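Local coordinates for protein galactan 1,3-beta-galactosidase (Phanerochaete chrysosporium, PDB 7BYS) that probably hydrolyses beta-1,3-linked galactan from its chain ends, as a family 43 glycoside hydrolase that also carries a calcium-binding carbohydrate-binding module, at residues 99-102 and 103-107; 153-156 and 157-161; 191-195 and 196-200; 291-295 and 296-300. All coordinates share one frame; numbering follows the deposited sequence. Where two conformers were deposited one is given.

Contacts 1, 2 and 3 lie in the family 43 catalytic region, each at a chain reversal between neighbouring antiparallel strands of a different sheet. Contact 4 is a two-stranded hairpin at the surface, away from the annotated sites. Contacts 1 and 2 are polar turns, about 14 Å between centres, and both come near the galactose-binding residue D137. Contact 3 is a regular hairpin with buried I191, V192, F199 and L200 at its sheet end. It touches contact 2 through L153 CD1 and I191 CG1, 3.7 Å apart. Carboxylate and amide oxygens organise contact 1, a bulge shapes contacts 2 and 4, and contact 3 combines backbone pairing with apolar and aromatic packing.

Contact 1 of 4, residues 99-102 and 103-107; sequences HSDS and SNYGA
D101 meets A107 across the reversal with its carboxylate. D101 OD1 accepts from A107 N at 2.8 Å on its syn lone pair. The same oxygen accepts from S102 N on its anti lone pair at 2.9 Å. A108 N, just beyond, is a further donor to it. The methyl of A107 lies close by, with CB 3.3 Å from D101 OD1.

The turn itself is a type I beta turn from S102 to Y105, closed by Y105 N donating to S102 O. N104 OD1 braces it with two bonds. S102 OG donates to it at 2.7 Å, and G106 N reaches it from the opposite face of the amide plane, which makes an Asx turn. The S102 hydroxyl can do this because OG sits between the backbone N and the carbonyl carbon (chi1 59°).

H99 and Y105 touch more loosely. H99 CE1 comes to the edge of the Y105 ring, 3.8 Å from CD1, and the two ring planes are 47° apart. S102 O lies over one face of the tyrosine. The other D101 oxygen, OD2, takes H99 NE2 at 2.6 Å on its anti lone pair, nearly in the imidazole plane.

Further out, Y105 OH bonds to E81, a residue that binds galactose in another structure of this protein. R136 bonds to Y105 O and also touches the side chains of H99 and D101. The loop between strands 93-101 and 109-115 therefore probably borders the sugar site. Both carboxylate oxygens of D101 are engaged, which should hold its plane between the imidazole and the backbone NH groups of the loop.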
loop_
_atom_site.group_PDB
_atom_site.type_symbol
_atom_site.label_atom_id
_atom_site.label_comp_id
_atom_site.label_asym_id
_atom_site.label_seq_id
_atom_site.Cartn_x
_atom_site.Cartn_y
_atom_site.Cartn_z
ATOM N N HIS A 99 -12.078 7.378 -9.342
ATOM C CA HIS A 99 -13.367 7.227 -8.684
ATOM C C HIS A 99 -13.827 8.618 -8.264
ATOM O O HIS A 99 -13.120 9.312 -7.520
ATOM C CB HIS A 99 -13.203 6.306 -7.475
ATOM C CG HIS A 99 -14.413 6.207 -6.590
ATOM N ND1 HIS A 99 -14.349 5.616 -5.348
ATOM C CD2 HIS A 99 -15.704 6.586 -6.760
ATOM C CE1 HIS A 99 -15.543 5.651 -4.780
ATOM N NE2 HIS A 99 -16.383 6.239 -5.613
ATOM N N SER A 100 -14.980 9.035 -8.781
ATOM C CA SER A 100 -15.551 10.346 -8.510
ATOM C C SER A 100 -16.799 10.142 -7.659
ATOM O O SER A 100 -17.680 9.355 -8.022
ATOM C CB SER A 100 -15.883 11.016 -9.844
ATOM O OG SER A 100 -16.591 12.232 -9.660
ATOM N N ASP A 101 -16.865 10.807 -6.507
ATOM C CA ASP A 101 -17.998 10.541 -5.632
ATOM C C ASP A 101 -18.327 11.757 -4.776
ATOM O O ASP A 101 -17.591 12.752 -4.743
ATOM C CB ASP A 101 -17.760 9.298 -4.756
ATOM C CG ASP A 101 -18.960 8.359 -4.736
ATOM O OD1 ASP A 101 -20.097 8.862 -4.556
ATOM O OD2 ASP A 101 -18.779 7.133 -4.922
ATOM N N SER A 102 -19.480 11.662 -4.113
ATOM C CA SER A 102 -19.859 12.529 -3.010
ATOM C C SER A 102 -19.270 11.984 -1.711
ATOM O O SER A 102 -18.808 10.844 -1.641
ATOM C CB SER A 102 -21.385 12.614 -2.915
ATOM O OG SER A 102 -21.957 11.336 -2.714
ATOM N N SER A 103 -19.293 12.814 -0.660
ATOM C CA SER A 103 -18.669 12.418 0.596
ATOM C C SER A 103 -19.358 11.215 1.235
ATOM O O SER A 103 -18.734 10.516 2.038
ATOM C CB SER A 103 -18.642 13.591 1.576
ATOM O OG SER A 103 -19.955 14.066 1.821
ATOM N N ASN A 104 -20.625 10.956 0.909
ATOM C CA ASN A 104 -21.321 9.781 1.422
ATOM C C ASN A 104 -21.217 8.570 0.497
ATOM O O ASN A 104 -21.870 7.552 0.751
ATOM C CB ASN A 104 -22.787 10.107 1.768
ATOM C CG ASN A 104 -23.640 10.429 0.552
ATOM O OD1 ASN A 104 -23.209 10.301 -0.594
ATOM N ND2 ASN A 104 -24.875 10.854 0.805
ATOM N N TYR A 105 -20.421 8.667 -0.574
ATOM C CA TYR A 105 -20.215 7.583 -1.538
ATOM C C TYR A 105 -21.506 7.138 -2.223
ATOM O O TYR A 105 -21.610 6.003 -2.703
ATOM C CB TYR A 105 -19.456 6.406 -0.917
ATOM C CG TYR A 105 -18.049 6.781 -0.541
ATOM C CD1 TYR A 105 -17.024 6.709 -1.477
ATOM C CD2 TYR A 105 -17.745 7.236 0.733
ATOM C CE1 TYR A 105 -15.733 7.055 -1.149
ATOM C CE2 TYR A 105 -16.454 7.592 1.070
ATOM C CZ TYR A 105 -15.449 7.498 0.123
ATOM O OH TYR A 105 -14.164 7.856 0.460
ATOM N N GLY A 106 -22.500 8.022 -2.303
ATOM C CA GLY A 106 -23.756 7.687 -2.936
ATOM C C GLY A 106 -23.828 7.929 -4.424
ATOM O O GLY A 106 -24.773 7.461 -5.062
ATOM N N ALA A 107 -22.861 8.649 -4.999
ATOM C CA ALA A 107 -22.885 8.998 -6.418
ATOM C C ALA A 107 -22.288 7.913 -7.310
ATOM O O ALA A 107 -22.787 7.696 -8.420
ATOM C CB ALA A 107 -22.157 10.326 -6.646
#

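Contact 2 of 4, residues 153-156 and 157-161; sequences LYAS and DNNQN
A tight beta hairpin connection joins strands 150-156 and 161-167, with a type I' turn from D157 to Q160 and a classic beta bulge at its base. In the bulge Q160 and N161 both face S156. S156 and N161 form the antiparallel hydrogen-bonded pair. S156 N donates to N161 O at 2.9 Å, and N161 N returns a longer bond of 3.2 Å to S156 O from well above the carbonyl plane. Q160 N bonds to D157 O inside the turn.

The side chains of D157 and N161 brace the turn. N161 ND2 meets D157 OD2 at 2.8 Å on its anti side, in a nearly straight bond (162°). That carboxylate also forms a salt bridge to K163, which bonds to S156 OG as well, and S156 OG has a further partner in D134 O. With D157 replaced by an alanine, the N161 amide is likely to lose its carboxylate mate and K163 its salt-bridge partner here.

Q160 NE2 bonds to N158 O across the outside of the turn, almost perfectly straight. The side chain of A155 is about 5 Å from that of D137, which binds galactose in another structure of this protein.

N159 CG is anti to the carbonyl carbon (chi1 -74°), which brings OD1 back to 3.5 Å from A155 CB. One water accepts from N159 N and donates to N159 OD1 at 2.8 Å, with a weak bond to A155 O.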
loop_
_atom_site.group_PDB
_atom_site.type_symbol
_atom_site.label_atom_id
_atom_site.label_comp_id
_atom_site.label_asym_id
_atom_site.label_seq_id
_atom_site.Cartn_x
_atom_site.Cartn_y
_atom_site.Cartn_z
ATOM N N LEU A 153 -11.756 -1.591 -14.485
ATOM C CA LEU A 153 -11.999 -2.633 -13.491
ATOM C C LEU A 153 -12.708 -1.952 -12.330
ATOM O O LEU A 153 -12.207 -0.940 -11.833
ATOM C CB LEU A 153 -10.660 -3.183 -12.987
ATOM C CG LEU A 153 -9.520 -3.354 -14.004
ATOM C CD1 LEU A 153 -8.296 -3.944 -13.297
ATOM C CD2 LEU A 153 -9.930 -4.224 -15.199
ATOM N N TYR A 154 -13.877 -2.453 -11.919
ATOM C CA TYR A 154 -14.658 -1.636 -10.993
ATOM C C TYR A 154 -15.629 -2.428 -10.133
ATOM O O TYR A 154 -16.271 -3.370 -10.601
ATOM C CB TYR A 154 -15.403 -0.495 -11.700
ATOM C CG TYR A 154 -16.318 -0.849 -12.860
ATOM C CD1 TYR A 154 -15.827 -1.424 -14.030
ATOM C CD2 TYR A 154 -17.669 -0.518 -12.816
ATOM C CE1 TYR A 154 -16.663 -1.685 -15.106
ATOM C CE2 TYR A 154 -18.512 -0.780 -13.894
ATOM C CZ TYR A 154 -17.997 -1.365 -15.031
ATOM O OH TYR A 154 -18.798 -1.630 -16.123
ATOM N N ALA A 155 -15.774 -1.973 -8.889
ATOM C CA ALA A 155 -16.815 -2.445 -7.986
ATOM C C ALA A 155 -18.120 -1.752 -8.353
ATOM O O ALA A 155 -18.208 -0.518 -8.344
ATOM C CB ALA A 155 -16.421 -2.119 -6.547
ATOM N N SER A 156 -19.130 -2.540 -8.687
ATOM C CA SER A 156 -20.377 -2.013 -9.215
ATOM C C SER A 156 -21.538 -2.539 -8.375
ATOM O O SER A 156 -21.352 -3.335 -7.446
ATOM C CB SER A 156 -20.512 -2.387 -10.700
ATOM O OG SER A 156 -21.605 -1.711 -11.307
ATOM N N ASP A 157 -22.742 -2.054 -8.691
ATOM C CA ASP A 157 -23.990 -2.508 -8.069
ATOM C C ASP A 157 -23.886 -2.538 -6.540
ATOM O O ASP A 157 -23.972 -3.586 -5.897
ATOM C CB ASP A 157 -24.459 -3.841 -8.666
ATOM C CG ASP A 157 -24.578 -3.793 -10.191
ATOM O OD1 ASP A 157 -25.022 -2.758 -10.721
ATOM O OD2 ASP A 157 -24.201 -4.774 -10.861
ATOM N N ASN A 158 -23.674 -1.351 -5.966
ATOM C CA ASN A 158 -23.549 -1.192 -4.514
ATOM C C ASN A 158 -22.445 -2.087 -3.955
ATOM O O ASN A 158 -22.590 -2.704 -2.902
ATOM C CB ASN A 158 -24.884 -1.415 -3.796
ATOM C CG ASN A 158 -25.901 -0.330 -4.103
ATOM O OD1 ASN A 158 -25.544 0.792 -4.467
ATOM N ND2 ASN A 158 -27.178 -0.658 -3.950
ATOM N N ASN A 159 -21.334 -2.169 -4.688
ATOM C CA ASN A 159 -20.131 -2.940 -4.376
ATOM C C ASN A 159 -20.314 -4.451 -4.503
ATOM O O ASN A 159 -19.355 -5.190 -4.278
ATOM C CB ASN A 159 -19.513 -2.589 -3.011
ATOM C CG ASN A 159 -18.787 -1.248 -3.020
ATOM O OD1 ASN A 159 -18.466 -0.700 -4.072
ATOM N ND2 ASN A 159 -18.500 -0.731 -1.836
ATOM N N GLN A 160 -21.493 -4.934 -4.893
ATOM C CA GLN A 160 -21.737 -6.372 -4.862
ATOM C C GLN A 160 -21.155 -7.113 -6.061
ATOM O O GLN A 160 -20.734 -8.262 -5.914
ATOM C CB GLN A 160 -23.234 -6.663 -4.758
ATOM C CG GLN A 160 -23.886 -6.042 -3.537
ATOM C CD GLN A 160 -23.130 -6.378 -2.268
ATOM O OE1 GLN A 160 -23.120 -7.532 -1.823
ATOM N NE2 GLN A 160 -22.459 -5.381 -1.696
ATOM N N ASN A 161 -21.116 -6.494 -7.237
ATOM C CA ASN A 161 -20.761 -7.176 -8.476
ATOM C C ASN A 161 -19.524 -6.511 -9.053
ATOM O O ASN A 161 -19.528 -5.299 -9.303
ATOM C CB ASN A 161 -21.907 -7.103 -9.494
ATOM C CG ASN A 161 -23.211 -7.666 -8.948
ATOM O OD1 ASN A 161 -23.214 -8.563 -8.108
ATOM N ND2 ASN A 161 -24.328 -7.127 -9.422
HETATM O O HOH W 1 -20.015 0.021 -6.234
#

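Contact 3 of 4, residues 191-195 and 196-200; sequences IVKHN and GEYFL
V192 and F199 exchange two backbone bonds, both 2.9 Å: V192 N to F199 O and F199 N to V192 O. H194 and E197 form the next such pair. H194 N donates to E197 O at 2.8 Å in the carbonyl plane. E197 N donates back to H194 O, but from well above the H194 carbonyl plane. Two weaker contacts add to these acceptors: the CA-H groups of I191 and K193 point at F199 O and E197 O.

K193 and Y198 lie side by side and point the same way. The lysine chain runs along the tyrosine, bent at chi3 (88°), and CE comes 3.7 Å from Y198 CE1. Their polar ends are settled elsewhere. K193 NZ forms salt bridges to D143 and D144, and Y198 OH bonds to D143 too. One water also accepts from K193 NZ and donates to G196 O, tying the lysine back to the turn.

Strands 189-194 and 197-204 form a beta hairpin with a two-residue type I' turn, N195 and G196 at its corner.

On the K193 and Y198 side, I191 CG1 packs on L200 CD1 at 3.8 Å. On the other side, H194 CB sits 3.6 Å from F199 CE1. F277 stacks on the H194 ring and meets F199 edge to face. V192 O and H194 O both lie in plane at the edge of the F199 ring.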
loop_
_atom_site.group_PDB
_atom_site.type_symbol
_atom_site.label_atom_id
_atom_site.label_comp_id
_atom_site.label_asym_id
_atom_site.label_seq_id
_atom_site.Cartn_x
_atom_site.Cartn_y
_atom_site.Cartn_z
ATOM N N ILE A 191 -4.810 -5.197 -12.302
ATOM C CA ILE A 191 -4.416 -6.335 -13.130
ATOM C C ILE A 191 -2.983 -6.154 -13.602
ATOM O O ILE A 191 -2.579 -5.062 -14.020
ATOM C CB ILE A 191 -5.360 -6.599 -14.326
ATOM C CG1 ILE A 191 -6.676 -7.213 -13.823
ATOM C CG2 ILE A 191 -4.669 -7.482 -15.399
ATOM C CD1 ILE A 191 -7.783 -7.302 -14.886
ATOM N N VAL A 192 -2.215 -7.235 -13.522
ATOM C CA VAL A 192 -0.875 -7.277 -14.075
ATOM C C VAL A 192 -0.754 -8.528 -14.935
ATOM O O VAL A 192 -1.283 -9.593 -14.585
ATOM C CB VAL A 192 0.188 -7.215 -12.955
ATOM C CG1 VAL A 192 0.096 -8.426 -12.050
ATOM C CG2 VAL A 192 1.584 -7.065 -13.549
ATOM N N LYS A 193 -0.086 -8.395 -16.077
ATOM C CA LYS A 193 0.153 -9.556 -16.911
ATOM C C LYS A 193 1.389 -10.302 -16.445
ATOM O O LYS A 193 2.333 -9.725 -15.893
ATOM C CB LYS A 193 0.349 -9.156 -18.365
ATOM C CG LYS A 193 -0.907 -8.668 -19.000
ATOM C CD LYS A 193 -0.724 -8.540 -20.508
ATOM C CE LYS A 193 -1.038 -9.847 -21.213
ATOM N NZ LYS A 193 -1.309 -9.641 -22.666
ATOM N N HIS A 194 1.375 -11.605 -16.678
ATOM C CA HIS A 194 2.515 -12.452 -16.363
ATOM C C HIS A 194 2.486 -13.606 -17.346
ATOM O O HIS A 194 1.532 -14.388 -17.340
ATOM C CB HIS A 194 2.412 -12.966 -14.930
ATOM C CG HIS A 194 3.392 -14.046 -14.602
ATOM N ND1 HIS A 194 4.710 -13.786 -14.298
ATOM C CD2 HIS A 194 3.245 -15.390 -14.525
ATOM C CE1 HIS A 194 5.336 -14.925 -14.054
ATOM N NE2 HIS A 194 4.468 -15.913 -14.184
ATOM N N ASN A 195 3.514 -13.686 -18.194
ATOM C CA ASN A 195 3.650 -14.744 -19.198
ATOM C C ASN A 195 2.379 -14.897 -20.035
ATOM O O ASN A 195 1.896 -16.004 -20.279
ATOM C CB ASN A 195 4.059 -16.072 -18.554
ATOM C CG ASN A 195 5.457 -16.032 -17.974
ATOM O OD1 ASN A 195 6.304 -15.254 -18.416
ATOM N ND2 ASN A 195 5.708 -16.878 -16.983
ATOM N N GLY A 196 1.827 -13.764 -20.468
ATOM C CA GLY A 196 0.657 -13.754 -21.317
ATOM C C GLY A 196 -0.667 -13.953 -20.611
ATOM O O GLY A 196 -1.718 -13.821 -21.256
ATOM N N GLU A 197 -0.654 -14.259 -19.318
ATOM C CA GLU A 197 -1.846 -14.486 -18.515
ATOM C C GLU A 197 -2.143 -13.226 -17.709
ATOM O O GLU A 197 -1.235 -12.460 -17.368
ATOM C CB GLU A 197 -1.589 -15.668 -17.572
ATOM C CG GLU A 197 -2.754 -16.074 -16.694
ATOM C CD GLU A 197 -3.630 -17.136 -17.333
ATOM O OE1 GLU A 197 -4.439 -17.747 -16.593
ATOM O OE2 GLU A 197 -3.512 -17.355 -18.564
ATOM N N TYR A 198 -3.421 -13.010 -17.408
ATOM C CA TYR A 198 -3.863 -11.831 -16.669
ATOM C C TYR A 198 -4.089 -12.200 -15.208
ATOM O O TYR A 198 -4.760 -13.193 -14.909
ATOM C CB TYR A 198 -5.165 -11.272 -17.245
ATOM C CG TYR A 198 -5.099 -10.938 -18.711
ATOM C CD1 TYR A 198 -4.698 -9.676 -19.137
ATOM C CD2 TYR A 198 -5.439 -11.881 -19.674
ATOM C CE1 TYR A 198 -4.631 -9.364 -20.486
ATOM C CE2 TYR A 198 -5.377 -11.572 -21.028
ATOM C CZ TYR A 198 -4.976 -10.318 -21.421
ATOM O OH TYR A 198 -4.919 -10.023 -22.772
ATOM N N PHE A 199 -3.542 -11.395 -14.301
ATOM C CA PHE A 199 -3.682 -11.629 -12.870
ATOM C C PHE A 199 -4.378 -10.434 -12.240
ATOM O O PHE A 199 -3.859 -9.312 -12.293
ATOM C CB PHE A 199 -2.317 -11.876 -12.222
ATOM C CG PHE A 199 -1.760 -13.221 -12.531
ATOM C CD1 PHE A 199 -1.120 -13.450 -13.735
ATOM C CD2 PHE A 199 -1.905 -14.258 -11.638
ATOM C CE1 PHE A 199 -0.617 -14.716 -14.042
ATOM C CE2 PHE A 199 -1.407 -15.528 -11.937
ATOM C CZ PHE A 199 -0.761 -15.744 -13.141
ATOM N N LEU A 200 -5.539 -10.687 -11.644
ATOM C CA LEU A 200 -6.321 -9.683 -10.940
ATOM C C LEU A 200 -6.030 -9.810 -9.452
ATOM O O LEU A 200 -6.083 -10.916 -8.899
ATOM C CB LEU A 200 -7.814 -9.925 -11.201
ATOM C CG LEU A 200 -8.822 -9.145 -10.355
ATOM C CD1 LEU A 200 -8.787 -7.661 -10.689
ATOM C CD2 LEU A 200 -10.230 -9.678 -10.528
HETATM O O HOH W 2 -1.642 -12.104 -23.714
#

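Contact 4 of 4, residues 291-295 and 296-300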
loop_
_atom_site.group_PDB
_atom_site.type_symbol
_atom_site.label_atom_id
_atom_site.label_comp_id
_atom_site.label_asym_id
_atom_site.label_seq_id
_atom_site.Cartn_x
_atom_site.Cartn_y
_atom_site.Cartn_z
ATOM N N SER A 291 15.281 -4.071 -1.914
ATOM C CA SER A 291 15.755 -3.177 -2.959
ATOM C C SER A 291 15.197 -3.634 -4.295
ATOM O O SER A 291 14.925 -4.819 -4.499
ATOM C CB SER A 291 17.283 -3.176 -3.024
ATOM O OG SER A 291 17.826 -2.630 -1.838
ATOM N N VAL A 292 15.033 -2.688 -5.210
ATOM C CA VAL A 292 14.445 -2.960 -6.512
ATOM C C VAL A 292 15.394 -2.460 -7.589
ATOM O O VAL A 292 16.050 -1.425 -7.423
ATOM C CB VAL A 292 13.037 -2.328 -6.649
ATOM C CG1 VAL A 292 13.104 -0.798 -6.665
ATOM C CG2 VAL A 292 12.341 -2.853 -7.891
ATOM N N ASN A 293 15.483 -3.206 -8.681
ATOM C CA ASN A 293 16.219 -2.788 -9.873
ATOM C C ASN A 293 15.189 -2.849 -10.990
ATOM O O ASN A 293 14.973 -3.902 -11.593
ATOM C CB ASN A 293 17.417 -3.684 -10.180
ATOM C CG ASN A 293 18.237 -3.179 -11.376
ATOM O OD1 ASN A 293 17.738 -2.432 -12.226
ATOM N ND2 ASN A 293 19.497 -3.602 -11.449
ATOM N N VAL A 294 14.526 -1.716 -11.236
ATOM C CA VAL A 294 13.417 -1.727 -12.179
ATOM C C VAL A 294 13.903 -1.967 -13.608
ATOM O O VAL A 294 13.179 -2.547 -14.423
ATOM C CB VAL A 294 12.549 -0.462 -12.021
ATOM C CG1 VAL A 294 13.269 0.773 -12.545
ATOM C CG2 VAL A 294 11.193 -0.659 -12.685
ATOM N N GLN A 295 15.136 -1.565 -13.923
ATOM C CA GLN A 295 15.678 -1.805 -15.259
ATOM C C GLN A 295 15.990 -3.282 -15.484
ATOM O O GLN A 295 15.803 -3.801 -16.594
ATOM C CB GLN A 295 16.929 -0.952 -15.481
ATOM C CG GLN A 295 16.683 0.554 -15.430
ATOM C CD GLN A 295 16.852 1.133 -14.033
ATOM O OE1 GLN A 295 17.006 0.400 -13.052
ATOM N NE2 GLN A 295 16.825 2.460 -13.937
ATOM N N ALA A 296 16.488 -3.969 -14.451
ATOM C CA ALA A 296 16.749 -5.400 -14.545
ATOM C C ALA A 296 15.489 -6.232 -14.372
ATOM O O ALA A 296 15.477 -7.402 -14.769
ATOM C CB ALA A 296 17.777 -5.835 -13.498
ATOM N N GLY A 297 14.439 -5.664 -13.784
ATOM C CA GLY A 297 13.253 -6.429 -13.450
ATOM C C GLY A 297 13.452 -7.348 -12.264
ATOM O O GLY A 297 12.906 -8.458 -12.247
ATOM N N THR A 298 14.250 -6.925 -11.280
ATOM C CA THR A 298 14.644 -7.778 -10.172
ATOM C C THR A 298 14.417 -7.062 -8.850
ATOM O O THR A 298 14.244 -5.844 -8.787
ATOM C CB THR A 298 16.119 -8.204 -10.278
ATOM O OG1 THR A 298 16.963 -7.045 -10.206
ATOM C CG2 THR A 298 16.365 -8.957 -11.584
ATOM N N TYR A 299 14.403 -7.849 -7.787
ATOM C CA TYR A 299 14.353 -7.328 -6.434
ATOM C C TYR A 299 15.323 -8.135 -5.589
ATOM O O TYR A 299 15.672 -9.270 -5.927
ATOM C CB TYR A 299 12.933 -7.390 -5.842
ATOM C CG TYR A 299 12.406 -8.795 -5.627
ATOM C CD1 TYR A 299 11.715 -9.473 -6.633
ATOM C CD2 TYR A 299 12.603 -9.447 -4.417
ATOM C CE1 TYR A 299 11.236 -10.757 -6.431
ATOM C CE2 TYR A 299 12.131 -10.727 -4.208
ATOM C CZ TYR A 299 11.449 -11.378 -5.216
ATOM O OH TYR A 299 10.975 -12.658 -4.999
ATOM N N SER A 300 15.747 -7.542 -4.474
ATOM C CA SER A 300 16.646 -8.205 -3.535
ATOM C C SER A 300 16.198 -7.909 -2.111
ATOM O O SER A 300 16.077 -6.745 -1.722
ATOM C CB SER A 300 18.093 -7.744 -3.722
ATOM O OG SER A 300 18.950 -8.444 -2.838
HETATM O O HOH W 3 18.092 -5.148 0.057
#
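N293 packs closely on A296 and T298. A296 CB sits 3.4 Å from N293 CG, over the flat face of the amide. N293 OD1 accepts from A296 N at 3.0 Å, with the donor well above its carbonyl plane. N293 CG stands opposite the backbone N (chi1 -176°), which carries the amide over the turn. On the same side of the sheet T298 OG1 comes 3.4 Å from N293 CB. The N293 backbone is held firmly too: its N donates to T298 O at 2.9 Å in an almost straight bond (176°), and T298 N donates back to N293 O.

Were N293 a valine, A296 N would probably lose its side-chain acceptor and the turn would be freer to shift.

Strands 290-293 and 298-301 form this antiparallel beta hairpin, with a G1 beta bulge at its turn end. G297 and T298 both face N293. G297, with positive phi (74°), gives only weak bonds, to N293 O and to V294 O.

The N293 side is the solvent side, where A296, T298 and S300 are exposed. At its far end S291 and S300 pair by two backbone bonds of 2.8 Å. In one conformer of S291 a water links its OG to S300 O, and this OG also bonds to N1 O. The other side of the sheet faces protein: V292 is buried against I3, V57 and I254, and Y299 leads away to bond D276 through its hydroxyl.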